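Local coordinates for probable quinone reductase Qor (NADPH:quinone reductase) (Zeta-crystallin homolog protein) (Mycobacterium tuberculosis, PDB 4RVU) that binds NADPH and probably passes its electrons to quinones, as a zeta-crystallin-like member of the medium-chain dehydrogenase/reductase family, at residues Thr148-Gly154 with Val171-Val177; Ala133-Lys138 with Ile161-Ala166. All coordinates share one frame; numbering follows the deposited sequence.

In the fold
Helix 157-168 ties the two contacts together: it connects the strands of contact 1 along the chain and packs on helix 120-140 in contact 2. Their centres are about 11 Å apart. They meet directly: A166 CB of contact 2 lies 3.7 Å from V173 CG2 of contact 1, and V171 N probably bonds to A166 O at 3.0 Å. T163 also packs on V173 and T175. Both contacts reach NADPH, at different ends. Residues A153 and V177 of contact 1 lie beside the adenosine ribose and its 2'-phosphate. Y135 of contact 2 holds the nicotinamide carboxamide. S178, K182, G157, G223, L273 and R322 also bond to the cofactor.

Contact 1: Thr148-Gly154 with Val171-Val177; sequences TVLVHAG and VRVITTV. With NDP (NADPH dihydro-nicotinamide-adenine-dinucleotide phosphate), chain E.
The H152 ring meets T176 at its edge, where ND1 and T176 OG1 share a hydrogen bond of 2.9 Å. L150 CG, from the same segment as H152, lies over one face, toward the rim. NE2 bonds to S232 OG, so both ring nitrogens are engaged and the ring's rotation is fixed. The R172 guanidinium has T148 OG1 near its plane, at the edge. A water joins T148 OG1 to R172 NH1. NH1 also bonds to L211 O, and NE forms a salt bridge with D192. The R172 chain is extended, with CG anti to the backbone N (chi1 -178°), and it runs alongside T148.

Strands 148-151 and 172-176 are parallel neighbours in the six-stranded Rossmann sheet, joined by helix 157-168 in a beta-alpha-beta unit. V149 N bonds to R172 O at 2.9 Å, I174 N to V149 O, and V151 N to I174 O at 2.8 Å. The bond from T176 N to V151 O is weak. V149 and V151 share one sheet face with V173. There V149 CG2 meets V173 CG2, and V151 CG2 meets V173 CG1 at 4.0 Å. T148 and I174 are on the other face, where T148 CG2 touches I174 CD1 at 3.8 Å.

Past the strand end, G154 N bonds to T176 O at 2.9 Å. G154 appears to open the glycine-rich GxGxxG turn of Rossmann type. A153 CB lies 3.5 Å from O4B of NADPH, and V177 CA lies 3.4 Å from the phosphate oxygen O3X. T176 thus uses its hydroxyl for H152 and its carbonyl for G154. These bonds tie the C-terminal ends of the two strands together beside the cofactor, which probably helps position the turn against NADPH.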
loop_
_atom_site.group_PDB
_atom_site.type_symbol
_atom_site.label_atom_id
_atom_site.label_comp_id
_atom_site.label_asym_id
_atom_site.label_seq_id
_atom_site.Cartn_x
_atom_site.Cartn_y
_atom_site.Cartn_z
ATOM N N THR A 148 -14.321 -9.252 -5.495
ATOM C CA THR A 148 -13.739 -10.002 -6.601
ATOM C C THR A 148 -12.247 -9.729 -6.566
ATOM O O THR A 148 -11.836 -8.585 -6.395
ATOM C CB THR A 148 -14.286 -9.552 -7.968
ATOM O OG1 THR A 148 -15.698 -9.773 -8.013
ATOM C CG2 THR A 148 -13.623 -10.342 -9.087
ATOM N N VAL A 149 -11.431 -10.772 -6.668
ATOM C CA VAL A 149 -9.985 -10.586 -6.667
ATOM C C VAL A 149 -9.363 -11.251 -7.882
ATOM O O VAL A 149 -9.933 -12.183 -8.446
ATOM C CB VAL A 149 -9.318 -11.127 -5.368
ATOM C CG1 VAL A 149 -9.872 -10.412 -4.147
ATOM C CG2 VAL A 149 -9.524 -12.644 -5.247
ATOM N N LEU A 150 -8.197 -10.761 -8.283
ATOM C CA LEU A 150 -7.412 -11.391 -9.346
ATOM C C LEU A 150 -6.218 -12.118 -8.730
ATOM O O LEU A 150 -5.479 -11.546 -7.912
ATOM C CB LEU A 150 -6.929 -10.329 -10.346
ATOM C CG LEU A 150 -5.892 -10.719 -11.401
ATOM C CD1 LEU A 150 -6.444 -11.808 -12.313
ATOM C CD2 LEU A 150 -5.474 -9.512 -12.205
ATOM N N VAL A 151 -6.042 -13.381 -9.109
ATOM C CA VAL A 151 -4.924 -14.190 -8.628
ATOM C C VAL A 151 -4.154 -14.733 -9.823
ATOM O O VAL A 151 -4.654 -15.603 -10.544
ATOM C CB VAL A 151 -5.434 -15.385 -7.793
ATOM C CG1 VAL A 151 -4.273 -16.292 -7.377
ATOM C CG2 VAL A 151 -6.186 -14.901 -6.564
ATOM N N HIS A 152 -2.948 -14.224 -10.040
ATOM C CA HIS A 152 -2.111 -14.726 -11.126
ATOM C C HIS A 152 -1.569 -16.118 -10.795
ATOM O O HIS A 152 -1.498 -16.493 -9.618
ATOM C CB HIS A 152 -0.967 -13.752 -11.411
ATOM C CG HIS A 152 -1.415 -12.460 -12.022
ATOM N ND1 HIS A 152 -2.043 -12.395 -13.251
ATOM C CD2 HIS A 152 -1.322 -11.181 -11.577
ATOM C CE1 HIS A 152 -2.316 -11.133 -13.536
ATOM N NE2 HIS A 152 -1.889 -10.376 -12.537
ATOM N N ALA A 153 -1.192 -16.877 -11.827
ATOM C CA ALA A 153 -0.704 -18.251 -11.664
ATOM C C ALA A 153 -1.648 -19.086 -10.803
ATOM O O ALA A 153 -1.239 -19.675 -9.787
ATOM C CB ALA A 153 0.717 -18.254 -11.075
ATOM N N GLY A 154 -2.908 -19.143 -11.234
ATOM C CA GLY A 154 -3.968 -19.783 -10.475
ATOM C C GLY A 154 -3.758 -21.262 -10.184
ATOM O O GLY A 154 -4.370 -21.791 -9.258
ATOM N N VAL A 171 -15.715 -14.970 -1.997
ATOM C CA VAL A 171 -15.035 -14.071 -2.922
ATOM C C VAL A 171 -15.008 -14.661 -4.327
ATOM O O VAL A 171 -14.724 -15.847 -4.510
ATOM C CB VAL A 171 -13.591 -13.819 -2.454
ATOM C CG1 VAL A 171 -12.849 -12.890 -3.408
ATOM C CG2 VAL A 171 -13.590 -13.252 -1.051
ATOM N N ARG A 172 -15.331 -13.840 -5.322
ATOM C CA ARG A 172 -15.219 -14.251 -6.717
ATOM C C ARG A 172 -13.766 -14.143 -7.167
ATOM O O ARG A 172 -13.127 -13.114 -6.958
ATOM C CB ARG A 172 -16.096 -13.356 -7.589
ATOM C CG ARG A 172 -16.092 -13.722 -9.047
ATOM C CD ARG A 172 -17.018 -12.783 -9.809
ATOM N NE ARG A 172 -17.202 -13.168 -11.205
ATOM C CZ ARG A 172 -17.140 -12.312 -12.220
ATOM N NH1 ARG A 172 -16.879 -11.035 -11.989
ATOM N NH2 ARG A 172 -17.325 -12.736 -13.463
ATOM N N VAL A 173 -13.230 -15.202 -7.762
ATOM C CA VAL A 173 -11.814 -15.201 -8.114
ATOM C C VAL A 173 -11.610 -15.310 -9.614
ATOM O O VAL A 173 -12.169 -16.195 -10.265
ATOM C CB VAL A 173 -11.054 -16.356 -7.422
ATOM C CG1 VAL A 173 -9.603 -16.400 -7.910
ATOM C CG2 VAL A 173 -11.118 -16.205 -5.912
ATOM N N ILE A 174 -10.815 -14.401 -10.159
ATOM C CA ILE A 174 -10.389 -14.482 -11.550
ATOM C C ILE A 174 -8.907 -14.834 -11.537
ATOM O O ILE A 174 -8.139 -14.237 -10.780
ATOM C CB ILE A 174 -10.587 -13.132 -12.266
ATOM C CG1 ILE A 174 -12.040 -12.668 -12.143
ATOM C CG2 ILE A 174 -10.143 -13.221 -13.729
ATOM C CD1 ILE A 174 -12.232 -11.178 -12.495
ATOM N N THR A 175 -8.504 -15.810 -12.350
ATOM C CA THR A 175 -7.110 -16.240 -12.383
ATOM C C THR A 175 -6.483 -16.124 -13.762
ATOM O O THR A 175 -7.183 -15.933 -14.755
ATOM C CB THR A 175 -6.958 -17.706 -11.918
ATOM O OG1 THR A 175 -7.647 -18.562 -12.842
ATOM C CG2 THR A 175 -7.534 -17.888 -10.531
ATOM N N THR A 176 -5.158 -16.218 -13.801
ATOM C CA THR A 176 -4.423 -16.422 -15.050
ATOM C C THR A 176 -3.618 -17.720 -14.977
ATOM O O THR A 176 -3.047 -18.055 -13.930
ATOM C CB THR A 176 -3.459 -15.262 -15.361
ATOM O OG1 THR A 176 -2.565 -15.071 -14.256
ATOM C CG2 THR A 176 -4.234 -13.965 -15.628
ATOM N N VAL A 177 -3.567 -18.456 -16.085
ATOM C CA VAL A 177 -2.744 -19.668 -16.168
ATOM C C VAL A 177 -2.170 -19.787 -17.571
ATOM O O VAL A 177 -2.608 -19.079 -18.474
ATOM C CB VAL A 177 -3.549 -20.950 -15.859
ATOM C CG1 VAL A 177 -4.170 -20.899 -14.466
ATOM C CG2 VAL A 177 -4.616 -21.158 -16.923
HETATM P PA NDP E . 4.152 -21.596 -8.153
HETATM O O1A NDP E . 3.804 -23.020 -7.826
HETATM O O2A NDP E . 3.057 -20.574 -8.264
HETATM O O5B NDP E . 5.014 -21.576 -9.509
HETATM C C5B NDP E . 5.233 -20.353 -10.203
HETATM C C4B NDP E . 4.142 -20.209 -11.252
HETATM O O4B NDP E . 4.114 -18.887 -11.790
HETATM C C3B NDP E . 4.385 -21.128 -12.435
HETATM O O3B NDP E . 3.804 -22.417 -12.233
HETATM C C2B NDP E . 3.739 -20.389 -13.589
HETATM O O2B NDP E . 2.421 -20.868 -13.820
HETATM C C1B NDP E . 3.700 -18.931 -13.156
HETATM N N9A NDP E . 4.640 -18.189 -14.026
HETATM C C8A NDP E . 4.318 -17.177 -14.849
HETATM N N7A NDP E . 5.406 -16.730 -15.519
HETATM C C5A NDP E . 6.454 -17.475 -15.131
HETATM C C6A NDP E . 7.898 -17.533 -15.451
HETATM N N6A NDP E . 8.444 -16.680 -16.345
HETATM N N1A NDP E . 8.645 -18.464 -14.823
HETATM C C2A NDP E . 8.107 -19.316 -13.933
HETATM N N3A NDP E . 6.808 -19.321 -13.595
HETATM C C4A NDP E . 5.944 -18.439 -14.148
HETATM O O3 NDP E . 5.234 -21.091 -7.083
HETATM P PN NDP E . 4.890 -20.976 -5.520
HETATM O O1N NDP E . 3.457 -21.383 -5.307
HETATM O O2N NDP E . 6.002 -21.650 -4.760
HETATM O O5D NDP E . 5.004 -19.395 -5.263
HETATM C C5D NDP E . 4.170 -18.485 -5.974
HETATM C C4D NDP E . 4.806 -17.103 -5.981
HETATM O O4D NDP E . 4.653 -16.494 -4.701
HETATM C C3D NDP E . 6.297 -17.188 -6.239
HETATM O O3D NDP E . 6.668 -16.081 -7.059
HETATM C C2D NDP E . 6.935 -17.036 -4.875
HETATM O O2D NDP E . 8.204 -16.389 -4.990
HETATM C C1D NDP E . 5.925 -16.171 -4.138
HETATM N N1N NDP E . 5.868 -16.403 -2.695
HETATM C C2N NDP E . 5.929 -15.346 -1.882
HETATM C C3N NDP E . 5.865 -15.472 -0.503
HETATM C C7N NDP E . 5.946 -14.240 0.348
HETATM O O7N NDP E . 5.823 -14.343 1.556
HETATM N N7N NDP E . 6.143 -13.063 -0.244
HETATM C C4N NDP E . 5.710 -16.826 0.147
HETATM C C5N NDP E . 5.643 -17.891 -0.846
HETATM C C6N NDP E . 5.719 -17.641 -2.212
HETATM P P2B NDP E . 1.640 -20.503 -15.178
HETATM O O1X NDP E . 2.496 -19.451 -15.823
HETATM O O2X NDP E . 1.586 -21.799 -15.935
HETATM O O3X NDP E . 0.295 -20.023 -14.715
HETATM O O HOH W 1 -17.592 -9.694 -9.917
#

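Contact 2: Ala133-Lys138 with Ile161-Ala166; sequences AHYLLK and ILTQWA. With NDP (NADPH dihydro-nicotinamide-adenine-dinucleotide phosphate), chain E.
W165 presents its six-membered ring obliquely to the H134 ring, with the planes at 58°. CH2 of W165 comes in at the edge of the imidazole, 3.5 Å from H134 CD2. The imidazole has K138 CG over one face. Its NE2 bonds to E289, which also pairs with K138 NZ, and its ND1 bonds to R286. These partners hold the ring at a set angle to the indole. W165 CB points toward helix 120-140, and CG lies roughly anti to the backbone N (chi1 -151°), which brings the indole in among the side chains of that helix. It enters as a knob among A133, H134, L137 and K138. A water sits in the indole plane at its edge and accepts from NE1 at 2.9 Å.

The short helix segments cross at -48°, with axes 9.9 Å apart. Helix 157-168 is the first crossover helix of the Rossmann domain, and helix 120-140 runs beside it. L137 slants across W165, and its CD1 touches W165 CB at 3.6 Å. L162 CD2 touches both L137 CG, at 3.7 Å, and A133 CA. L136 and L162 meet at about a right angle, CD1 to CD1. A133 CB rests on I161 CG2 at 3.6 Å.

Y135, on helix 120-140, reaches the cofactor with its hydroxyl. Its OH donates to O7N of the NADPH carboxamide at 2.7 Å, and its ring stacks with F276.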
loop_
_atom_site.group_PDB
_atom_site.type_symbol
_atom_site.label_atom_id
_atom_site.label_comp_id
_atom_site.label_asym_id
_atom_site.label_seq_id
_atom_site.Cartn_x
_atom_site.Cartn_y
_atom_site.Cartn_z
ATOM N N ALA A 133 -1.059 -17.714 1.812
ATOM C CA ALA A 133 -2.440 -17.435 1.419
ATOM C C ALA A 133 -3.220 -16.835 2.589
ATOM O O ALA A 133 -3.992 -15.892 2.407
ATOM C CB ALA A 133 -3.125 -18.697 0.890
ATOM N N HIS A 134 -3.001 -17.354 3.796
ATOM C CA HIS A 134 -3.701 -16.827 4.965
ATOM C C HIS A 134 -3.411 -15.343 5.161
ATOM O O HIS A 134 -4.338 -14.537 5.276
ATOM C CB HIS A 134 -3.322 -17.580 6.241
ATOM C CG HIS A 134 -4.090 -17.137 7.446
ATOM N ND1 HIS A 134 -3.705 -16.064 8.225
ATOM C CD2 HIS A 134 -5.239 -17.604 7.993
ATOM C CE1 HIS A 134 -4.574 -15.903 9.207
ATOM N NE2 HIS A 134 -5.517 -16.824 9.088
ATOM N N TYR A 135 -2.133 -14.972 5.216
ATOM C CA TYR A 135 -1.823 -13.571 5.503
ATOM C C TYR A 135 -2.276 -12.666 4.355
ATOM O O TYR A 135 -2.694 -11.522 4.572
ATOM C CB TYR A 135 -0.346 -13.363 5.932
ATOM C CG TYR A 135 0.717 -13.222 4.840
ATOM C CD1 TYR A 135 0.743 -12.107 4.001
ATOM C CD2 TYR A 135 1.742 -14.160 4.716
ATOM C CE1 TYR A 135 1.709 -11.957 3.031
ATOM C CE2 TYR A 135 2.729 -14.014 3.751
ATOM C CZ TYR A 135 2.703 -12.906 2.915
ATOM O OH TYR A 135 3.672 -12.732 1.948
ATOM N N LEU A 136 -2.220 -13.191 3.135
ATOM C CA LEU A 136 -2.659 -12.415 1.972
ATOM C C LEU A 136 -4.158 -12.112 2.042
ATOM O O LEU A 136 -4.574 -10.987 1.746
ATOM C CB LEU A 136 -2.303 -13.138 0.666
ATOM C CG LEU A 136 -0.842 -13.093 0.208
ATOM C CD1 LEU A 136 -0.595 -14.007 -1.000
ATOM C CD2 LEU A 136 -0.377 -11.661 -0.082
ATOM N N LEU A 137 -4.953 -13.104 2.444
ATOM C CA LEU A 137 -6.419 -12.999 2.462
ATOM C C LEU A 137 -6.988 -12.434 3.753
ATOM O O LEU A 137 -8.121 -11.964 3.774
ATOM C CB LEU A 137 -7.050 -14.367 2.226
ATOM C CG LEU A 137 -6.849 -14.970 0.848
ATOM C CD1 LEU A 137 -7.298 -16.418 0.860
ATOM C CD2 LEU A 137 -7.639 -14.186 -0.174
ATOM N N LYS A 138 -6.225 -12.509 4.837
ATOM C CA LYS A 138 -6.747 -12.103 6.140
ATOM C C LYS A 138 -6.110 -10.829 6.685
ATOM O O LYS A 138 -6.699 -10.159 7.532
ATOM C CB LYS A 138 -6.581 -13.235 7.167
ATOM C CG LYS A 138 -7.412 -14.483 6.881
ATOM C CD LYS A 138 -8.870 -14.273 7.278
ATOM C CE LYS A 138 -9.727 -15.510 6.987
ATOM N NZ LYS A 138 -9.286 -16.688 7.735
ATOM N N ILE A 161 -4.301 -22.435 -3.448
ATOM C CA ILE A 161 -4.752 -22.239 -2.073
ATOM C C ILE A 161 -5.523 -20.921 -1.943
ATOM O O ILE A 161 -6.586 -20.877 -1.312
ATOM C CB ILE A 161 -3.587 -22.307 -1.046
ATOM C CG1 ILE A 161 -2.929 -23.692 -1.087
ATOM C CG2 ILE A 161 -4.113 -22.072 0.370
ATOM C CD1 ILE A 161 -1.669 -23.817 -0.202
ATOM N N LEU A 162 -4.993 -19.860 -2.552
ATOM C CA LEU A 162 -5.690 -18.568 -2.570
ATOM C C LEU A 162 -7.087 -18.714 -3.161
ATOM O O LEU A 162 -8.066 -18.186 -2.619
ATOM C CB LEU A 162 -4.896 -17.518 -3.365
ATOM C CG LEU A 162 -3.712 -16.873 -2.645
ATOM C CD1 LEU A 162 -2.849 -16.089 -3.615
ATOM C CD2 LEU A 162 -4.210 -15.963 -1.517
ATOM N N THR A 163 -7.175 -19.446 -4.266
ATOM C CA THR A 163 -8.425 -19.557 -5.013
ATOM C C THR A 163 -9.475 -20.291 -4.192
ATOM O O THR A 163 -10.590 -19.789 -4.008
ATOM C CB THR A 163 -8.187 -20.247 -6.351
ATOM O OG1 THR A 163 -7.292 -19.434 -7.123
ATOM C CG2 THR A 163 -9.492 -20.436 -7.118
ATOM N N GLN A 164 -9.097 -21.444 -3.641
ATOM C CA GLN A 164 -10.019 -22.210 -2.819
ATOM C C GLN A 164 -10.471 -21.443 -1.598
ATOM O O GLN A 164 -11.665 -21.414 -1.281
ATOM C CB GLN A 164 -9.373 -23.513 -2.371
ATOM C CG GLN A 164 -9.046 -24.468 -3.494
ATOM C CD GLN A 164 -8.382 -25.716 -2.961
ATOM O OE1 GLN A 164 -9.049 -26.611 -2.440
ATOM N NE2 GLN A 164 -7.056 -25.772 -3.060
ATOM N N TRP A 165 -9.511 -20.829 -0.909
ATOM C CA TRP A 165 -9.792 -20.194 0.370
ATOM C C TRP A 165 -10.664 -18.959 0.169
ATOM O O TRP A 165 -11.654 -18.773 0.878
ATOM C CB TRP A 165 -8.492 -19.818 1.081
ATOM C CG TRP A 165 -8.605 -19.826 2.572
ATOM C CD1 TRP A 165 -9.752 -19.723 3.314
ATOM C CD2 TRP A 165 -7.530 -19.987 3.511
ATOM N NE1 TRP A 165 -9.448 -19.789 4.659
ATOM C CE2 TRP A 165 -8.095 -19.959 4.803
ATOM C CE3 TRP A 165 -6.150 -20.138 3.378
ATOM C CZ2 TRP A 165 -7.321 -20.095 5.961
ATOM C CZ3 TRP A 165 -5.382 -20.274 4.529
ATOM C CH2 TRP A 165 -5.970 -20.248 5.803
ATOM N N ALA A 166 -10.302 -18.127 -0.805
ATOM C CA ALA A 166 -11.115 -16.959 -1.148
ATOM C C ALA A 166 -12.533 -17.371 -1.559
ATOM O O ALA A 166 -13.514 -16.778 -1.109
ATOM C CB ALA A 166 -10.440 -16.131 -2.255
HETATM P PA NDP E . 4.152 -21.596 -8.153
HETATM O O1A NDP E . 3.804 -23.020 -7.826
HETATM O O2A NDP E . 3.057 -20.574 -8.264
HETATM O O5B NDP E . 5.014 -21.576 -9.509
HETATM C C5B NDP E . 5.233 -20.353 -10.203
HETATM C C4B NDP E . 4.142 -20.209 -11.252
HETATM O O4B NDP E . 4.114 -18.887 -11.790
HETATM C C3B NDP E . 4.385 -21.128 -12.435
HETATM O O3B NDP E . 3.804 -22.417 -12.233
HETATM C C2B NDP E . 3.739 -20.389 -13.589
HETATM O O2B NDP E . 2.421 -20.868 -13.820
HETATM C C1B NDP E . 3.700 -18.931 -13.156
HETATM N N9A NDP E . 4.640 -18.189 -14.026
HETATM C C8A NDP E . 4.318 -17.177 -14.849
HETATM N N7A NDP E . 5.406 -16.730 -15.519
HETATM C C5A NDP E . 6.454 -17.475 -15.131
HETATM C C6A NDP E . 7.898 -17.533 -15.451
HETATM N N6A NDP E . 8.444 -16.680 -16.345
HETATM N N1A NDP E . 8.645 -18.464 -14.823
HETATM C C2A NDP E . 8.107 -19.316 -13.933
HETATM N N3A NDP E . 6.808 -19.321 -13.595
HETATM C C4A NDP E . 5.944 -18.439 -14.148
HETATM O O3 NDP E . 5.234 -21.091 -7.083
HETATM P PN NDP E . 4.890 -20.976 -5.520
HETATM O O1N NDP E . 3.457 -21.383 -5.307
HETATM O O2N NDP E . 6.002 -21.650 -4.760
HETATM O O5D NDP E . 5.004 -19.395 -5.263
HETATM C C5D NDP E . 4.170 -18.485 -5.974
HETATM C C4D NDP E . 4.806 -17.103 -5.981
HETATM O O4D NDP E . 4.653 -16.494 -4.701
HETATM C C3D NDP E . 6.297 -17.188 -6.239
HETATM O O3D NDP E . 6.668 -16.081 -7.059
HETATM C C2D NDP E . 6.935 -17.036 -4.875
HETATM O O2D NDP E . 8.204 -16.389 -4.990
HETATM C C1D NDP E . 5.925 -16.171 -4.138
HETATM N N1N NDP E . 5.868 -16.403 -2.695
HETATM C C2N NDP E . 5.929 -15.346 -1.882
HETATM C C3N NDP E . 5.865 -15.472 -0.503
HETATM C C7N NDP E . 5.946 -14.240 0.348
HETATM O O7N NDP E . 5.823 -14.343 1.556
HETATM N N7N NDP E . 6.143 -13.063 -0.244
HETATM C C4N NDP E . 5.710 -16.826 0.147
HETATM C C5N NDP E . 5.643 -17.891 -0.846
HETATM C C6N NDP E . 5.719 -17.641 -2.212
HETATM P P2B NDP E . 1.640 -20.503 -15.178
HETATM O O1X NDP E . 2.496 -19.451 -15.823
HETATM O O2X NDP E . 1.586 -21.799 -15.935
HETATM O O3X NDP E . 0.295 -20.023 -14.715
HETATM O O HOH W 2 -11.022 -19.489 7.040
#